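Local structure of family 88 glycosyl hydrolase (Bacteroides thetaiotaomicron, 5NOA) at residues Glu199-Tyr204 with Lys222-Arg227; Leu162-Pro167 with Asp229-Ala234. The protein probably hydrolyses glycosidic bonds of unsaturated uronyl sugars, as part of the breakdown of complex arabinogalactan glycans by gut bacteria. All coordinates share one frame; numbering follows the deposited sequence. Where two conformers were deposited one is given.

Contact 1: residues Glu199-Tyr204 with Lys222-Arg227; sequences EEAGLY and KDFWAR
Phe224 lays its ring against Leu203 and Ala201, and most of the contact follows that one side chain outward. Its CG stands anti to its carbonyl carbon (chi1 -64°), which turns the ring toward the 199-204 turn. At the root, Phe224 CB lies 4.1 Å from Leu203 CD1. Further out the ring is met over one face. Leu203 CB sits 3.6 Å from the centroid of the Phe224 ring and 9° off its normal, a CH-pi contact almost centred on the ring. The branch tip Leu203 CD1 touches Phe224 CD2 at 3.6 Å. On the other flank Phe224 CD1 comes to 3.3 Å from Tyr204 O, which lies at the ring edge near its plane. CE1 lies against the backbone oxygen of Leu203. At the far end Phe224 CE2 and CZ reach the methyl of Ala201, with CE2 to Ala201 CB at 3.7 Å. The ring also stacks with Tyr205.

Polar links frame this packing. Water 1 donates to Tyr204 O at 3.0 Å and to Trp225 O at 3.0 Å, though other acceptors nearby compete for its protons. Nearer the surface, the extended chain of Lys222 crosses Glu200 at about a right angle. The salt bridge from Lys222 NZ to Glu200 OE1 is long, at 4.0 Å. The main polar partner of Lys222 NZ is Asp198, just before the turn. Ala201 O is taken by Ser263 of helix 250-266, and Leu203 also packs on that helix.

The contact joins the short hairpin after helix 180-196 to the lead-in of helix 226-242. Its buried part is the Phe224 ring against Leu203 and the backbone of Tyr204, with Ala201 toward the more open end. The lysine is likely to add a weaker electrostatic tie there.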
ATOM      1  N   GLU A 199      11.570 -16.242   7.457  1.00 12.90           N
ATOM      2  CA  GLU A 199      10.630 -17.294   7.817  1.00 15.88           C
ATOM      3  C   GLU A 199      10.437 -17.450   9.327  1.00 17.03           C
ATOM      4  O   GLU A 199       9.339 -17.746   9.779  1.00 20.42           O
ATOM      5  CB  GLU A 199      11.015 -18.637   7.170  1.00 22.99           C
ATOM      6  CG  GLU A 199      10.150 -18.976   5.971  1.00 28.45           C
ATOM      7  CD  GLU A 199      10.024 -20.468   5.761  1.00 31.99           C
ATOM      8  OE1 GLU A 199      11.084 -21.097   5.578  1.00 37.12           O
ATOM      9  OE2 GLU A 199       8.880 -21.000   5.783  1.00 38.24           O
ATOM     10  N   GLU A 200      11.488 -17.218  10.105  1.00 14.71           N
ATOM     11  CA  GLU A 200      11.365 -17.348  11.562  1.00 15.46           C
ATOM     12  C   GLU A 200      10.490 -16.252  12.170  1.00 14.01           C
ATOM     13  O   GLU A 200       9.627 -16.504  13.008  1.00 17.45           O
ATOM     14  CB  GLU A 200      12.736 -17.396  12.196  1.00 17.77           C
ATOM     15  CG  GLU A 200      12.748 -17.626  13.702  1.00 23.21           C
ATOM     16  CD  GLU A 200      14.141 -17.888  14.252  1.00 33.16           C
ATOM     17  OE1 GLU A 200      15.122 -17.993  13.475  1.00 48.42           O
ATOM     18  OE2 GLU A 200      14.255 -18.012  15.487  1.00 45.78           O
ATOM     19  N   ALA A 201      10.720 -15.019  11.734  1.00 12.65           N
ATOM     20  CA  ALA A 201       9.966 -13.896  12.281  1.00 11.62           C
ATOM     21  C   ALA A 201       8.604 -13.715  11.640  1.00 11.26           C
ATOM     22  O   ALA A 201       7.728 -13.077  12.202  1.00 11.92           O
ATOM     23  CB  ALA A 201      10.746 -12.634  12.117  1.00 12.05           C
ATOM     24  N   GLY A 202       8.463 -14.192  10.410  1.00 10.55           N
ATOM     25  CA  GLY A 202       7.223 -13.984   9.673  1.00 10.71           C
ATOM     26  C   GLY A 202       7.004 -12.570   9.173  1.00  8.97           C
ATOM     27  O   GLY A 202       5.881 -12.163   8.971  1.00 10.93           O
ATOM     28  N   LEU A 203       8.091 -11.822   8.930  1.00  8.52           N
ATOM     29  CA  LEU A 203       8.019 -10.435   8.470  1.00  7.43           C
ATOM     30  C   LEU A 203       9.026 -10.250   7.342  1.00  7.89           C
ATOM     31  O   LEU A 203       9.936 -11.058   7.158  1.00  8.14           O
ATOM     32  CB  LEU A 203       8.369  -9.495   9.642  1.00  8.10           C
ATOM     33  CG  LEU A 203       7.377  -9.431  10.802  1.00  8.93           C
ATOM     34  CD1 LEU A 203       7.922  -8.568  11.906  1.00 10.30           C
ATOM     35  CD2 LEU A 203       6.011  -8.950  10.394  1.00  9.80           C
ATOM     36  N   TYR A 204       8.812  -9.182   6.572  1.00  7.59           N
ATOM     37  CA  TYR A 204       9.690  -8.805   5.487  1.00  7.84           C
ATOM     38  C   TYR A 204      10.670  -7.718   5.902  1.00  7.29           C
ATOM     39  O   TYR A 204      10.286  -6.661   6.409  1.00  7.94           O
ATOM     40  CB  TYR A 204       8.877  -8.243   4.312  1.00  8.79           C
ATOM     41  CG  TYR A 204       8.149  -9.293   3.505  1.00  9.74           C
ATOM     42  CD1 TYR A 204       6.915  -9.770   3.943  1.00 11.25           C
ATOM     43  CD2 TYR A 204       8.658  -9.835   2.360  1.00 13.13           C
ATOM     44  CE1 TYR A 204       6.224 -10.739   3.272  1.00 12.31           C
ATOM     45  CE2 TYR A 204       7.951 -10.811   1.647  1.00 12.95           C
ATOM     46  CZ  TYR A 204       6.769 -11.270   2.140  1.00 11.49           C
ATOM     47  OH  TYR A 204       6.064 -12.233   1.469  1.00 15.07           O
ATOM     48  N   LYS A 222      15.897  -8.008  15.419  1.00  8.35           N
ATOM     49  CA  LYS A 222      15.698  -7.943  13.973  1.00  7.68           C
ATOM     50  C   LYS A 222      15.026  -6.621  13.627  1.00  7.86           C
ATOM     51  O   LYS A 222      14.085  -6.232  14.333  1.00  9.32           O
ATOM     52  CB  LYS A 222      14.894  -9.128  13.477  1.00  8.25           C
ATOM     53  CG  LYS A 222      15.577 -10.463  13.680  1.00  8.68           C
ATOM     54  CD  LYS A 222      14.775 -11.615  13.131  1.00 10.01           C
ATOM     55  CE  LYS A 222      15.575 -12.905  13.126  1.00 11.78           C
ATOM     56  NZ  LYS A 222      14.846 -14.095  12.661  1.00 13.31           N
ATOM     57  N   ASP A 223      15.463  -5.963  12.546  1.00  7.84           N
ATOM     58  CA  ASP A 223      14.963  -4.653  12.198  1.00  8.19           C
ATOM     59  C   ASP A 223      14.037  -4.750  10.992  1.00  8.23           C
ATOM     60  O   ASP A 223      14.500  -4.877   9.852  1.00  9.17           O
ATOM     61  CB  ASP A 223      16.129  -3.733  11.893  1.00  9.25           C
ATOM     62  CG  ASP A 223      15.690  -2.307  11.589  1.00 12.16           C
ATOM     63  OD1 ASP A 223      14.594  -1.867  12.024  1.00 12.53           O
ATOM     64  OD2 ASP A 223      16.475  -1.589  10.902  1.00 17.68           O
ATOM     65  N   PHE A 224      12.737  -4.680  11.249  1.00  7.14           N
ATOM     66  CA  PHE A 224      11.697  -4.721  10.212  1.00  7.49           C
ATOM     67  C   PHE A 224      11.026  -3.358  10.184  1.00  7.73           C
ATOM     68  O   PHE A 224      10.477  -2.909  11.177  1.00  8.72           O
ATOM     69  CB  PHE A 224      10.677  -5.811  10.516  1.00  7.93           C
ATOM     70  CG  PHE A 224      11.260  -7.183  10.484  1.00  7.61           C
ATOM     71  CD1 PHE A 224      11.604  -7.768   9.281  1.00  8.08           C
ATOM     72  CD2 PHE A 224      11.451  -7.933  11.654  1.00  7.83           C
ATOM     73  CE1 PHE A 224      12.123  -9.051   9.209  1.00  8.25           C
ATOM     74  CE2 PHE A 224      11.974  -9.225  11.574  1.00  8.00           C
ATOM     75  CZ  PHE A 224      12.306  -9.772  10.376  1.00  8.11           C
ATOM     76  N   TRP A 225      11.024  -2.712   9.028  1.00  7.52           N
ATOM     77  CA  TRP A 225      10.462  -1.368   8.908  1.00  7.27           C
ATOM     78  C   TRP A 225       8.954  -1.499   8.796  1.00  7.12           C
ATOM     79  O   TRP A 225       8.422  -2.171   7.901  1.00  7.71           O
ATOM     80  CB  TRP A 225      10.999  -0.741   7.655  1.00  8.18           C
ATOM     81  CG  TRP A 225      10.627   0.666   7.408  1.00  9.10           C
ATOM     82  CD1 TRP A 225      10.347   1.632   8.317  1.00 10.33           C
ATOM     83  CD2 TRP A 225      10.561   1.299   6.141  1.00 11.75           C
ATOM     84  NE1 TRP A 225      10.078   2.820   7.698  1.00 10.40           N
ATOM     85  CE2 TRP A 225      10.266   2.662   6.367  1.00 13.50           C
ATOM     86  CE3 TRP A 225      10.742   0.863   4.852  1.00 19.45           C
ATOM     87  CZ2 TRP A 225      10.071   3.582   5.346  1.00 19.47           C
ATOM     88  CZ3 TRP A 225      10.570   1.789   3.813  1.00 27.81           C
ATOM     89  CH2 TRP A 225      10.266   3.124   4.088  1.00 24.95           C
ATOM     90  N   ALA A 226       8.241  -0.781   9.660  1.00  7.06           N
ATOM     91  CA  ALA A 226       6.792  -0.868   9.702  1.00  7.29           C
ATOM     92  C   ALA A 226       6.164  -0.466   8.387  1.00  7.51           C
ATOM     93  O   ALA A 226       5.298  -1.183   7.887  1.00  8.06           O
ATOM     94  CB  ALA A 226       6.242   0.007  10.820  1.00  8.71           C
ATOM     95  N   ARG A 227       6.529   0.674   7.803  1.00  8.22           N
ATOM     96  CA  ARG A 227       5.885   1.027   6.545  0.50  8.67           C
ATOM     97  C   ARG A 227       6.156  -0.039   5.490  1.00  8.17           C
ATOM     98  O   ARG A 227       5.261  -0.363   4.730  1.00  8.02           O
ATOM     99  CB  ARG A 227       6.252   2.421   6.042  0.50  9.37           C
ATOM    100  CG  ARG A 227       5.509   2.710   4.741  0.50 10.21           C
ATOM    101  CD  ARG A 227       5.408   4.179   4.333  0.50  9.69           C
ATOM    102  NE  ARG A 227       6.677   4.817   3.991  0.50 11.51           N
ATOM    103  CZ  ARG A 227       7.223   5.859   4.626  0.50 13.27           C
ATOM    104  NH1 ARG A 227       6.687   6.347   5.737  0.50 13.30           N
ATOM    105  NH2 ARG A 227       8.357   6.384   4.162  0.50 17.08           N
TER
HETATM  106  O   HOH W   1      10.267  -3.674   6.113  1.00 10.85           O

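Contact 2: residues Leu162-Pro167 with Asp229-Ala234; sequences LYMVMP and DGWVLA
Tyr163 and Trp231 bury the most surface where helices 160-176 and 226-242 run side by side. The axes of the two short segments come within 8.2 Å, at 19° to each other. The CG of Tyr163 is anti to its backbone N (chi1 -176°), which sends the phenol between Trp231 and Ala234. Tyr163 CB lies 3.3 Å from the backbone oxygen Trp231 O, so this side chain begins tight against the neighbouring helix. Further out, Tyr163 CD2 meets Trp231 CE3 at 3.5 Å. The Tyr163 ring and the six-membered ring of Trp231 have centroids 5.2 Å apart and planes inclined at 49°, an oblique meeting. The other delta carbon, Tyr163 CD1, touches Ala234 CB at 3.9 Å. The phenol oxygen passes beyond this pair to a hydrogen bond with Thr63 of helix 56-72.

Trp231 is also covered over one face. In one of its two modelled conformers, the bent chain of Met164 puts its terminal methyl there, with CE 3.6 Å from the centroid of the six-membered ring. The sulfur stands obliquely to the ring, making this a Met-aromatic contact with the methyl leading. Leu162 CD1 touches Val232 CG1 at 4.0 Å, and the two side chains lie alongside each other, pointing the same way.

An alanine in place of Tyr163 would probably open a gap beside Trp231 and Ala234 and leave Thr63 without its phenol partner.

The near-parallel helices, close to the centre of the chain, are consistent with inner helices of the (alpha/alpha)6 barrel expected for this clan. Between the segments, cohesion comes from aromatic and aliphatic packing, while the polar tip of Tyr163 is satisfied on a third helix.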
ATOM      1  N   LEU A 162       6.112  -4.416  -3.699  1.00  7.75           N
ATOM      2  CA  LEU A 162       5.022  -5.342  -3.715  1.00  7.39           C
ATOM      3  C   LEU A 162       3.673  -4.639  -3.737  1.00  7.88           C
ATOM      4  O   LEU A 162       2.781  -5.021  -4.505  1.00  8.64           O
ATOM      5  CB  LEU A 162       5.176  -6.339  -2.578  1.00  7.09           C
ATOM      6  CG  LEU A 162       6.443  -7.209  -2.667  1.00  8.29           C
ATOM      7  CD1 LEU A 162       6.431  -8.220  -1.556  1.00 10.03           C
ATOM      8  CD2 LEU A 162       6.622  -7.886  -4.000  1.00  9.34           C
ATOM      9  N   TYR A 163       3.484  -3.602  -2.918  1.00  6.51           N
ATOM     10  CA  TYR A 163       2.242  -2.819  -3.054  1.00  6.34           C
ATOM     11  C   TYR A 163       2.165  -2.109  -4.383  1.00  6.71           C
ATOM     12  O   TYR A 163       1.108  -1.983  -4.987  1.00  7.29           O
ATOM     13  CB  TYR A 163       2.128  -1.771  -1.951  1.00  6.80           C
ATOM     14  CG  TYR A 163       0.826  -0.978  -1.951  1.00  7.19           C
ATOM     15  CD1 TYR A 163      -0.275  -1.458  -1.310  1.00  8.48           C
ATOM     16  CD2 TYR A 163       0.702   0.209  -2.635  1.00  7.95           C
ATOM     17  CE1 TYR A 163      -1.446  -0.759  -1.299  1.00  9.34           C
ATOM     18  CE2 TYR A 163      -0.484   0.920  -2.660  1.00  8.16           C
ATOM     19  CZ  TYR A 163      -1.556   0.447  -1.986  1.00  8.17           C
ATOM     20  OH  TYR A 163      -2.758   1.093  -1.974  1.00 10.26           O
ATOM     21  N   MET A 164       3.304  -1.593  -4.847  1.00  6.64           N
ATOM     22  CA  MET A 164       3.297  -0.753  -6.048  0.75  7.45           C
ATOM     23  C   MET A 164       2.850  -1.549  -7.257  1.00  6.97           C
ATOM     24  O   MET A 164       2.117  -1.015  -8.090  1.00  7.91           O
ATOM     25  CB  MET A 164       4.678  -0.158  -6.346  0.75  8.63           C
ATOM     26  CG  MET A 164       5.318   0.675  -5.269  0.75  9.98           C
ATOM     27  SD  MET A 164       4.259   1.891  -4.537  0.75  8.61           S
ATOM     28  CE  MET A 164       5.132   2.301  -3.029  0.75 14.11           C
ATOM     29  N   VAL A 165       3.284  -2.814  -7.364  1.00  6.37           N
ATOM     30  CA  VAL A 165       3.146  -3.534  -8.612  1.00  6.56           C
ATOM     31  C   VAL A 165       2.266  -4.771  -8.534  1.00  6.79           C
ATOM     32  O   VAL A 165       1.626  -5.109  -9.529  1.00  7.28           O
ATOM     33  CB  VAL A 165       4.489  -3.863  -9.300  1.00  7.19           C
ATOM     34  CG1 VAL A 165       4.283  -4.146 -10.771  1.00  7.82           C
ATOM     35  CG2 VAL A 165       5.470  -2.725  -9.149  1.00  7.46           C
ATOM     36  N   MET A 166       2.177  -5.470  -7.407  1.00  7.00           N
ATOM     37  CA  MET A 166       1.345  -6.678  -7.422  1.00  7.06           C
ATOM     38  C   MET A 166      -0.062  -6.394  -7.888  1.00  7.45           C
ATOM     39  O   MET A 166      -0.574  -7.146  -8.702  1.00  8.12           O
ATOM     40  CB  MET A 166       1.320  -7.389  -6.085  1.00  8.35           C
ATOM     41  CG  MET A 166       2.644  -7.982  -5.657  1.00  9.63           C
ATOM     42  SD  MET A 166       2.548  -9.103  -4.259  1.00  9.79           S
ATOM     43  CE  MET A 166       1.737  -8.087  -3.044  1.00 11.24           C
ATOM     44  N   PRO A 167      -0.720  -5.326  -7.398  1.00  7.13           N
ATOM     45  CA  PRO A 167      -2.097  -5.065  -7.856  1.00  8.07           C
ATOM     46  C   PRO A 167      -2.198  -4.614  -9.299  1.00  8.40           C
ATOM     47  O   PRO A 167      -3.267  -4.752  -9.910  1.00  9.38           O
ATOM     48  CB  PRO A 167      -2.615  -3.999  -6.878  1.00  8.57           C
ATOM     49  CG  PRO A 167      -1.648  -4.078  -5.710  1.00  7.84           C
ATOM     50  CD  PRO A 167      -0.333  -4.381  -6.345  1.00  7.23           C
ATOM     51  N   ASP A 229       6.543  -3.357   5.811  1.00  7.12           N
ATOM     52  CA  ASP A 229       5.610  -4.443   5.985  1.00  6.97           C
ATOM     53  C   ASP A 229       4.162  -4.031   5.747  1.00  6.47           C
ATOM     54  O   ASP A 229       3.357  -4.872   5.312  1.00  7.12           O
ATOM     55  CB  ASP A 229       5.802  -5.127   7.320  1.00  7.90           C
ATOM     56  CG  ASP A 229       6.967  -6.041   7.279  1.00  8.79           C
ATOM     57  OD1 ASP A 229       8.134  -5.518   7.317  1.00  9.93           O
ATOM     58  OD2 ASP A 229       6.767  -7.264   7.128  1.00 10.95           O
ATOM     59  N   GLY A 230       3.845  -2.785   6.033  1.00  6.17           N
ATOM     60  CA  GLY A 230       2.528  -2.269   5.715  1.00  6.11           C
ATOM     61  C   GLY A 230       2.232  -2.340   4.236  1.00  6.04           C
ATOM     62  O   GLY A 230       1.170  -2.803   3.834  1.00  6.30           O
ATOM     63  N   TRP A 231       3.182  -1.924   3.415  1.00  6.64           N
ATOM     64  CA  TRP A 231       3.014  -2.015   1.982  1.00  6.30           C
ATOM     65  C   TRP A 231       2.734  -3.445   1.570  1.00  6.12           C
ATOM     66  O   TRP A 231       1.853  -3.727   0.744  1.00  6.70           O
ATOM     67  CB  TRP A 231       4.251  -1.567   1.206  1.00  7.38           C
ATOM     68  CG  TRP A 231       4.621  -0.109   1.271  1.00  8.44           C
ATOM     69  CD1 TRP A 231       5.780   0.380   1.768  1.00  9.35           C
ATOM     70  CD2 TRP A 231       3.936   1.015   0.698  1.00  8.41           C
ATOM     71  NE1 TRP A 231       5.851   1.733   1.571  1.00 10.79           N
ATOM     72  CE2 TRP A 231       4.737   2.143   0.921  1.00  9.73           C
ATOM     73  CE3 TRP A 231       2.741   1.189   0.006  1.00  8.88           C
ATOM     74  CZ2 TRP A 231       4.383   3.418   0.487  1.00 10.48           C
ATOM     75  CZ3 TRP A 231       2.410   2.464  -0.447  1.00  8.84           C
ATOM     76  CH2 TRP A 231       3.224   3.557  -0.176  1.00 10.20           C
ATOM     77  N   VAL A 232       3.461  -4.395   2.141  1.00  6.34           N
ATOM     78  CA  VAL A 232       3.328  -5.781   1.724  1.00  6.84           C
ATOM     79  C   VAL A 232       1.962  -6.340   2.119  1.00  6.02           C
ATOM     80  O   VAL A 232       1.294  -7.005   1.324  1.00  7.19           O
ATOM     81  CB  VAL A 232       4.459  -6.669   2.251  1.00  7.72           C
ATOM     82  CG1 VAL A 232       4.266  -8.108   1.765  1.00  8.69           C
ATOM     83  CG2 VAL A 232       5.834  -6.157   1.840  1.00  8.46           C
ATOM     84  N   LEU A 233       1.552  -6.113   3.366  1.00  6.41           N
ATOM     85  CA  LEU A 233       0.288  -6.683   3.816  1.00  6.75           C
ATOM     86  C   LEU A 233      -0.873  -6.094   3.008  1.00  6.37           C
ATOM     87  O   LEU A 233      -1.792  -6.815   2.596  1.00  7.27           O
ATOM     88  CB  LEU A 233       0.071  -6.449   5.307  1.00  6.89           C
ATOM     89  CG  LEU A 233      -1.131  -7.171   5.886  1.00  7.73           C
ATOM     90  CD1 LEU A 233      -0.808  -8.645   6.072  1.00  8.26           C
ATOM     91  CD2 LEU A 233      -1.517  -6.597   7.253  1.00  8.98           C
ATOM     92  N   ALA A 234      -0.850  -4.775   2.827  1.00  6.52           N
ATOM     93  CA  ALA A 234      -1.883  -4.141   2.009  1.00  7.06           C
ATOM     94  C   ALA A 234      -1.861  -4.597   0.558  1.00  6.84           C
ATOM     95  O   ALA A 234      -2.904  -4.766  -0.061  1.00  7.89           O
ATOM     96  CB  ALA A 234      -1.733  -2.630   2.067  1.00  7.12           C
TER

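In the fold
Helix 226-242 is common to both contacts. Contact 1 lies at its N-terminal approach and contact 2 further along it, with centres 14 Å apart. They touch directly. Tyr204 N of contact 1 makes a probable hydrogen bond of 2.9 Å to Asp229 OD2 of contact 2. Tyr204 CE1 also packs on Val232 CG1 at 3.6 Å. The hairpin thus packs directly on one helix of the near-parallel pair. Contact 2 lies about 5 Å and contact 1 about 16 Å from the chain centre, measured between centres.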